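Local coordinates for protein 23S rRNA-specific endonuclease VapC20 (Mycobacterium tuberculosis H37Rv, PDB 5WZF) that cleaves 23S rRNA in the sarcin-ricin loop as the magnesium-dependent endoribonuclease toxin of a type II toxin-antitoxin system, at residues Leu39-Pro44 / Ala126-Asp130; His52-Glu56 / Phe109-Ser114. All coordinates share one frame; numbering follows the deposited sequence.

Contact 1 of 2, residues Leu39-Pro44 / Ala126-Asp130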
ATOM      1  N   LEU B  39       3.869  24.959   3.167  1.00 24.18           N
ATOM      2  CA  LEU B  39       3.005  24.570   2.060  1.00 25.83           C
ATOM      3  C   LEU B  39       1.578  24.312   2.528  1.00 27.41           C
ATOM      4  O   LEU B  39       0.618  24.677   1.851  1.00 26.23           O
ATOM      5  CB  LEU B  39       3.551  23.322   1.363  1.00 26.07           C
ATOM      6  CG  LEU B  39       4.745  23.544   0.439  1.00 25.88           C
ATOM      7  CD1 LEU B  39       5.342  22.212   0.007  1.00 27.49           C
ATOM      8  CD2 LEU B  39       4.315  24.361  -0.766  1.00 26.85           C
ATOM      9  N   TRP B  40       1.450  23.666   3.682  1.00 25.46           N
ATOM     10  CA  TRP B  40       0.144  23.367   4.257  1.00 21.64           C
ATOM     11  C   TRP B  40      -0.635  24.646   4.540  1.00 25.96           C
ATOM     12  O   TRP B  40      -1.857  24.689   4.385  1.00 28.58           O
ATOM     13  CB  TRP B  40       0.307  22.551   5.541  1.00 21.89           C
ATOM     14  CG  TRP B  40      -0.970  21.970   6.060  1.00 25.13           C
ATOM     15  CD1 TRP B  40      -1.598  22.286   7.230  1.00 30.56           C
ATOM     16  CD2 TRP B  40      -1.776  20.970   5.428  1.00 27.43           C
ATOM     17  NE1 TRP B  40      -2.747  21.544   7.364  1.00 31.40           N
ATOM     18  CE2 TRP B  40      -2.879  20.729   6.271  1.00 28.78           C
ATOM     19  CE3 TRP B  40      -1.673  20.256   4.230  1.00 25.19           C
ATOM     20  CZ2 TRP B  40      -3.870  19.802   5.956  1.00 30.45           C
ATOM     21  CZ3 TRP B  40      -2.657  19.337   3.919  1.00 29.02           C
ATOM     22  CH2 TRP B  40      -3.743  19.120   4.780  1.00 31.57           C
ATOM     23  N   ALA B  41       0.079  25.690   4.949  1.00 25.98           N
ATOM     24  CA  ALA B  41      -0.553  26.956   5.299  1.00 30.32           C
ATOM     25  C   ALA B  41      -1.032  27.721   4.068  1.00 31.46           C
ATOM     26  O   ALA B  41      -1.935  28.549   4.163  1.00 35.63           O
ATOM     27  CB  ALA B  41       0.406  27.815   6.115  1.00 31.33           C
ATOM     28  N   SER B  42      -0.434  27.443   2.913  1.00 31.83           N
ATOM     29  CA  SER B  42      -0.788  28.164   1.689  1.00 36.01           C
ATOM     30  C   SER B  42      -1.547  27.282   0.701  1.00 35.82           C
ATOM     31  O   SER B  42      -1.686  27.628  -0.472  1.00 33.41           O
ATOM     32  CB  SER B  42       0.466  28.730   1.020  1.00 36.17           C
ATOM     33  OG  SER B  42       1.332  27.689   0.603  1.00 34.68           O
ATOM     34  N   LYS B  43      -2.044  26.146   1.181  1.00 29.59           N
ATOM     35  CA  LYS B  43      -2.760  25.206   0.327  1.00 29.51           C
ATOM     36  C   LYS B  43      -4.103  25.775  -0.134  1.00 34.11           C
ATOM     37  O   LYS B  43      -4.673  26.644   0.529  1.00 34.54           O
ATOM     38  CB  LYS B  43      -2.974  23.877   1.060  1.00 29.00           C
ATOM     39  CG  LYS B  43      -3.964  23.947   2.208  1.00 32.68           C
ATOM     40  CD  LYS B  43      -4.076  22.607   2.915  1.00 33.08           C
ATOM     41  CE  LYS B  43      -4.925  22.717   4.167  1.00 34.24           C
ATOM     42  NZ  LYS B  43      -4.362  23.718   5.118  1.00 31.92           N
ATOM     43  N   PRO B  44      -4.605  25.293  -1.284  1.00 33.65           N
ATOM     44  CA  PRO B  44      -5.924  25.667  -1.804  1.00 37.16           C
ATOM     45  C   PRO B  44      -7.056  25.027  -0.992  1.00 38.00           C
ATOM     46  O   PRO B  44      -6.778  24.166  -0.157  1.00 35.62           O
ATOM     47  CB  PRO B  44      -5.891  25.131  -3.241  1.00 38.17           C
ATOM     48  CG  PRO B  44      -4.959  23.995  -3.187  1.00 37.40           C
ATOM     49  CD  PRO B  44      -3.887  24.407  -2.220  1.00 36.29           C
ATOM     50  N   ALA B 126       0.294  18.372  -7.128  1.00 18.03           N
ATOM     51  CA  ALA B 126       0.453  17.419  -6.043  1.00 15.48           C
ATOM     52  C   ALA B 126       1.304  17.994  -4.923  1.00 17.55           C
ATOM     53  O   ALA B 126       2.319  18.643  -5.173  1.00 18.17           O
ATOM     54  CB  ALA B 126       1.071  16.126  -6.558  1.00 16.51           C
ATOM     55  N   TYR B 127       0.887  17.765  -3.682  1.00 15.37           N
ATOM     56  CA  TYR B 127       1.779  18.011  -2.557  1.00 16.79           C
ATOM     57  C   TYR B 127       2.627  16.760  -2.383  1.00 18.37           C
ATOM     58  O   TYR B 127       2.165  15.746  -1.866  1.00 16.38           O
ATOM     59  CB  TYR B 127       1.011  18.349  -1.280  1.00 18.14           C
ATOM     60  CG  TYR B 127       0.778  19.834  -1.103  1.00 20.01           C
ATOM     61  CD1 TYR B 127       0.853  20.698  -2.184  1.00 22.74           C
ATOM     62  CD2 TYR B 127       0.504  20.372   0.146  1.00 24.63           C
ATOM     63  CE1 TYR B 127       0.648  22.053  -2.033  1.00 24.71           C
ATOM     64  CE2 TYR B 127       0.301  21.732   0.311  1.00 24.40           C
ATOM     65  CZ  TYR B 127       0.373  22.566  -0.784  1.00 24.21           C
ATOM     66  OH  TYR B 127       0.174  23.918  -0.636  1.00 26.65           O
ATOM     67  N   ALA B 128       3.862  16.835  -2.858  1.00 19.53           N
ATOM     68  CA  ALA B 128       4.750  15.690  -2.874  1.00 17.67           C
ATOM     69  C   ALA B 128       6.176  16.168  -3.009  1.00 21.83           C
ATOM     70  O   ALA B 128       6.422  17.271  -3.487  1.00 18.85           O
ATOM     71  CB  ALA B 128       4.403  14.749  -4.020  1.00 16.01           C
ATOM     72  N   PHE B 129       7.108  15.325  -2.590  1.00 20.47           N
ATOM     73  CA  PHE B 129       8.520  15.602  -2.755  1.00 22.79           C
ATOM     74  C   PHE B 129       9.134  14.447  -3.548  1.00 28.85           C
ATOM     75  O   PHE B 129       8.430  13.504  -3.909  1.00 31.56           O
ATOM     76  CB  PHE B 129       9.201  15.774  -1.392  1.00 24.67           C
ATOM     77  CG  PHE B 129       8.544  16.807  -0.501  1.00 25.93           C
ATOM     78  CD1 PHE B 129       8.654  18.162  -0.780  1.00 25.03           C
ATOM     79  CD2 PHE B 129       7.838  16.417   0.629  1.00 28.79           C
ATOM     80  CE1 PHE B 129       8.057  19.107   0.043  1.00 26.73           C
ATOM     81  CE2 PHE B 129       7.241  17.356   1.456  1.00 30.06           C
ATOM     82  CZ  PHE B 129       7.350  18.701   1.165  1.00 28.46           C
ATOM     83  N   ASP B 130      10.429  14.547  -3.845  1.00 35.55           N
ATOM     84  CA  ASP B 130      11.216  13.456  -4.445  1.00 40.17           C
ATOM     85  C   ASP B 130      10.950  13.167  -5.936  1.00 33.70           C
ATOM     86  O   ASP B 130      11.552  12.256  -6.506  1.00 31.35           O
ATOM     87  CB  ASP B 130      11.026  12.169  -3.634  1.00 43.04           C
ATOM     88  CG  ASP B 130      11.350  12.360  -2.164  1.00 46.59           C
ATOM     89  OD1 ASP B 130      12.273  13.144  -1.853  1.00 49.54           O
ATOM     90  OD2 ASP B 130      10.680  11.731  -1.318  1.00 46.09           O
TER
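Tyr127 meets Leu39 through its hydroxyl and its ring: the hydroxyl donates a hydrogen bond to the backbone carbonyl, OH to O of Leu39 at 2.6 Å, while ring atom CE2 lies 3.8 Å from CB of the same leucine. The donor does not follow a lone pair but stands above the carbonyl plane, with a C=O...O angle of 124°. From the opposite face the same oxygen takes the backbone N-H of Ser42, 3.1 Å from Ser42 N to Leu39 O, so two firm donors grip one acceptor where helix 33-41 gives way to the loop after it. Beyond the hydroxyl, the turn wraps closely: CA of Lys43 comes within 3.3 Å of Tyr127 OH.

Farther along the leucine, CD1 reaches CE1 of Phe129 at 4.1 Å, the two side chains approaching from opposite directions. Lys43 sets out toward the tyrosine, but its end leads away. CE lies over the centre of one face of the Trp40 indole, and a bend at the last torsion (chi4 -58°) then carries NZ to Trp40 O, 2.8 Å away.

Behind this first shell, Phe21 of helix 19-25 packs on both Leu39 and Tyr127, and the strand carrying Tyr127 pairs with Phe16 and Asp18, the latter a predicted magnesium ligand. The contact thus ties helix 33-41 and the loop after it to the parallel sheet of the PIN domain. Its chemistry probably fixes the rotation of the hydroxyl: a buried tyrosine donates its hydrogen bond to a backbone carbonyl, while the apolar flank of Leu39 packs against the same ring.

Contact 2 of 2, residues His52-Glu56 / Phe109-Ser114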
ATOM      1  N   HIS B  52      -4.836   4.417  -0.375  1.00 15.16           N
ATOM      2  CA  HIS B  52      -3.521   3.799  -0.500  1.00 15.82           C
ATOM      3  C   HIS B  52      -2.436   4.696   0.089  1.00 17.01           C
ATOM      4  O   HIS B  52      -1.515   4.214   0.753  1.00 14.63           O
ATOM      5  CB  HIS B  52      -3.204   3.475  -1.964  1.00 16.06           C
ATOM      6  CG  HIS B  52      -3.988   2.323  -2.512  1.00 18.71           C
ATOM      7  ND1 HIS B  52      -3.734   1.015  -2.158  1.00 22.09           N
ATOM      8  CD2 HIS B  52      -5.015   2.279  -3.394  1.00 25.15           C
ATOM      9  CE1 HIS B  52      -4.573   0.217  -2.794  1.00 25.14           C
ATOM     10  NE2 HIS B  52      -5.361   0.959  -3.549  1.00 23.35           N
ATOM     11  N   VAL B  53      -2.556   6.001  -0.138  1.00 13.82           N
ATOM     12  CA  VAL B  53      -1.585   6.957   0.386  1.00 12.09           C
ATOM     13  C   VAL B  53      -1.637   7.008   1.913  1.00 12.53           C
ATOM     14  O   VAL B  53      -0.597   6.974   2.575  1.00 14.32           O
ATOM     15  CB  VAL B  53      -1.812   8.371  -0.184  1.00 11.04           C
ATOM     16  CG1 VAL B  53      -1.115   9.421   0.678  1.00 14.40           C
ATOM     17  CG2 VAL B  53      -1.317   8.444  -1.624  1.00 14.10           C
ATOM     18  N   LEU B  54      -2.844   7.082   2.469  1.00 11.67           N
ATOM     19  CA  LEU B  54      -2.985   7.144   3.920  1.00 12.59           C
ATOM     20  C   LEU B  54      -2.411   5.884   4.552  1.00 15.32           C
ATOM     21  O   LEU B  54      -1.746   5.944   5.583  1.00 15.81           O
ATOM     22  CB  LEU B  54      -4.448   7.327   4.329  1.00 15.82           C
ATOM     23  CG  LEU B  54      -5.024   8.733   4.146  1.00 21.79           C
ATOM     24  CD1 LEU B  54      -6.415   8.843   4.769  1.00 23.27           C
ATOM     25  CD2 LEU B  54      -4.077   9.777   4.736  1.00 21.41           C
ATOM     26  N   GLY B  55      -2.665   4.744   3.921  1.00 15.64           N
ATOM     27  CA  GLY B  55      -2.115   3.490   4.393  1.00 14.53           C
ATOM     28  C   GLY B  55      -0.599   3.499   4.387  1.00 16.49           C
ATOM     29  O   GLY B  55       0.035   3.081   5.353  1.00 16.03           O
ATOM     30  N   GLU B  56      -0.017   3.988   3.296  1.00 11.58           N
ATOM     31  CA  GLU B  56       1.429   4.015   3.148  1.00 14.85           C
ATOM     32  C   GLU B  56       2.022   4.993   4.154  1.00 13.30           C
ATOM     33  O   GLU B  56       3.113   4.778   4.681  1.00 16.23           O
ATOM     34  CB  GLU B  56       1.817   4.403   1.717  1.00 18.01           C
ATOM     35  CG  GLU B  56       3.303   4.326   1.414  1.00 19.88           C
ATOM     36  CD  GLU B  56       3.642   4.858   0.030  1.00 24.07           C
ATOM     37  OE1 GLU B  56       2.918   5.744  -0.463  1.00 24.58           O
ATOM     38  OE2 GLU B  56       4.629   4.386  -0.564  1.00 28.52           O
ATOM     39  N   PHE B 109       3.364   1.017  -6.828  1.00 17.46           N
ATOM     40  CA  PHE B 109       1.929   0.829  -7.012  1.00 15.15           C
ATOM     41  C   PHE B 109       1.119   2.010  -6.476  1.00 13.58           C
ATOM     42  O   PHE B 109       0.176   2.462  -7.122  1.00 15.86           O
ATOM     43  CB  PHE B 109       1.467  -0.453  -6.331  1.00 20.83           C
ATOM     44  CG  PHE B 109      -0.023  -0.632  -6.331  1.00 20.94           C
ATOM     45  CD1 PHE B 109      -0.683  -1.060  -7.470  1.00 18.72           C
ATOM     46  CD2 PHE B 109      -0.765  -0.368  -5.190  1.00 19.24           C
ATOM     47  CE1 PHE B 109      -2.055  -1.224  -7.472  1.00 19.61           C
ATOM     48  CE2 PHE B 109      -2.136  -0.533  -5.187  1.00 19.35           C
ATOM     49  CZ  PHE B 109      -2.781  -0.963  -6.329  1.00 18.01           C
ATOM     50  N   VAL B 110       1.473   2.495  -5.289  1.00 13.79           N
ATOM     51  CA  VAL B 110       0.743   3.615  -4.697  1.00 13.52           C
ATOM     52  C   VAL B 110       0.834   4.854  -5.589  1.00 15.95           C
ATOM     53  O   VAL B 110      -0.155   5.563  -5.790  1.00 17.40           O
ATOM     54  CB  VAL B 110       1.260   3.939  -3.276  1.00 15.48           C
ATOM     55  CG1 VAL B 110       0.661   5.236  -2.769  1.00 16.27           C
ATOM     56  CG2 VAL B 110       0.925   2.799  -2.324  1.00 17.44           C
ATOM     57  N   ASP B 111       2.016   5.103  -6.143  1.00 14.57           N
ATOM     58  CA  ASP B 111       2.181   6.222  -7.067  1.00 17.36           C
ATOM     59  C   ASP B 111       1.285   6.060  -8.292  1.00 15.81           C
ATOM     60  O   ASP B 111       0.625   7.009  -8.715  1.00 15.37           O
ATOM     61  CB  ASP B 111       3.641   6.366  -7.496  1.00 19.17           C
ATOM     62  CG  ASP B 111       4.509   6.997  -6.417  1.00 25.19           C
ATOM     63  OD1 ASP B 111       3.960   7.463  -5.396  1.00 27.62           O
ATOM     64  OD2 ASP B 111       5.741   7.039  -6.602  1.00 31.05           O
ATOM     65  N   ALA B 112       1.247   4.855  -8.851  1.00 14.29           N
ATOM     66  CA  ALA B 112       0.428   4.605 -10.030  1.00 13.72           C
ATOM     67  C   ALA B 112      -1.050   4.872  -9.746  1.00 14.90           C
ATOM     68  O   ALA B 112      -1.761   5.413 -10.593  1.00 16.32           O
ATOM     69  CB  ALA B 112       0.621   3.185 -10.523  1.00 14.58           C
ATOM     70  N   THR B 113      -1.515   4.499  -8.558  1.00 13.87           N
ATOM     71  CA  THR B 113      -2.913   4.737  -8.213  1.00 12.10           C
ATOM     72  C   THR B 113      -3.140   6.227  -7.960  1.00 11.68           C
ATOM     73  O   THR B 113      -4.216   6.754  -8.231  1.00 14.68           O
ATOM     74  CB  THR B 113      -3.360   3.919  -6.978  1.00 15.12           C
ATOM     75  OG1 THR B 113      -2.572   4.279  -5.838  1.00 16.04           O
ATOM     76  CG2 THR B 113      -3.227   2.423  -7.245  1.00 13.17           C
ATOM     77  N   SER B 114      -2.117   6.904  -7.448  1.00 10.61           N
ATOM     78  CA  SER B 114      -2.214   8.338  -7.207  1.00 12.92           C
ATOM     79  C   SER B 114      -2.346   9.078  -8.529  1.00 13.27           C
ATOM     80  O   SER B 114      -3.184   9.966  -8.669  1.00 11.89           O
ATOM     81  CB  SER B 114      -1.000   8.841  -6.429  1.00 13.49           C
ATOM     82  OG  SER B 114      -1.028   8.344  -5.102  1.00 11.78           O
TER
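His52 presents one face of its imidazole to the edge of Phe109, a T-shaped pair with centroids 5.1 Å apart and planes at 86°. Atom CE2 of Phe109 lies over the rim of the imidazole, 3.5 Å from CE1 of His52. The two residues belong to helices 51-63 and 109-121 of the PIN domain, whose short segments run roughly antiparallel at a signed crossing angle of -149°, with axes 10.0 Å apart. Phe109 is itself steadied from within its helix, where CG2 of Thr113 covers one of its faces. NE2 of the same imidazole of His52 is hydrogen-bonded to Glu92 of helix 89-101.

Val110 fills the middle of the interface. With CG1 anti to the backbone N (chi1 170°), this methyl sits 3.9 Å from CG2 of Val53 and 3.3 Å from OE1 of Glu56, whose extended chain crosses the valine at a slant, bringing the carboxylate onto its methyls while OE1 keeps its hydrogen bond to Thr19. Asp111, the next residue, is a predicted magnesium ligand and touches Asp18, another, so the contact lies beside the predicted metal site. CG2 of Val53 also touches OG of Ser114 at 3.5 Å. Within helix 109-121 the carbonyl of Val110 accepts both Ser114 N and the hydroxyl of Thr113, which approach from the same face of its plane, OG1 of Thr113 lying 2.7 Å from Val110 O.

How the contacts relate
Two kinds of packing within one PIN domain appear here. Contact 2 is buried and pairs helix with helix, relying on a ring pair and methyl groups, with one carboxylate among them, and without a hydrogen bond across; a second protein chain of the assembly reaches it. Contact 1 is only partly buried, unites a helix and the loop after it with a strand, and turns on one polar bond; no other chain of the assembly touches it. Their centres lie about 17 Å apart and their nearest atoms about 7 Å, so they do not touch. Helix 109-121 of contact 2 is followed directly by strand 125-127 of contact 1, and both contacts approach the predicted magnesium ligand Asp18.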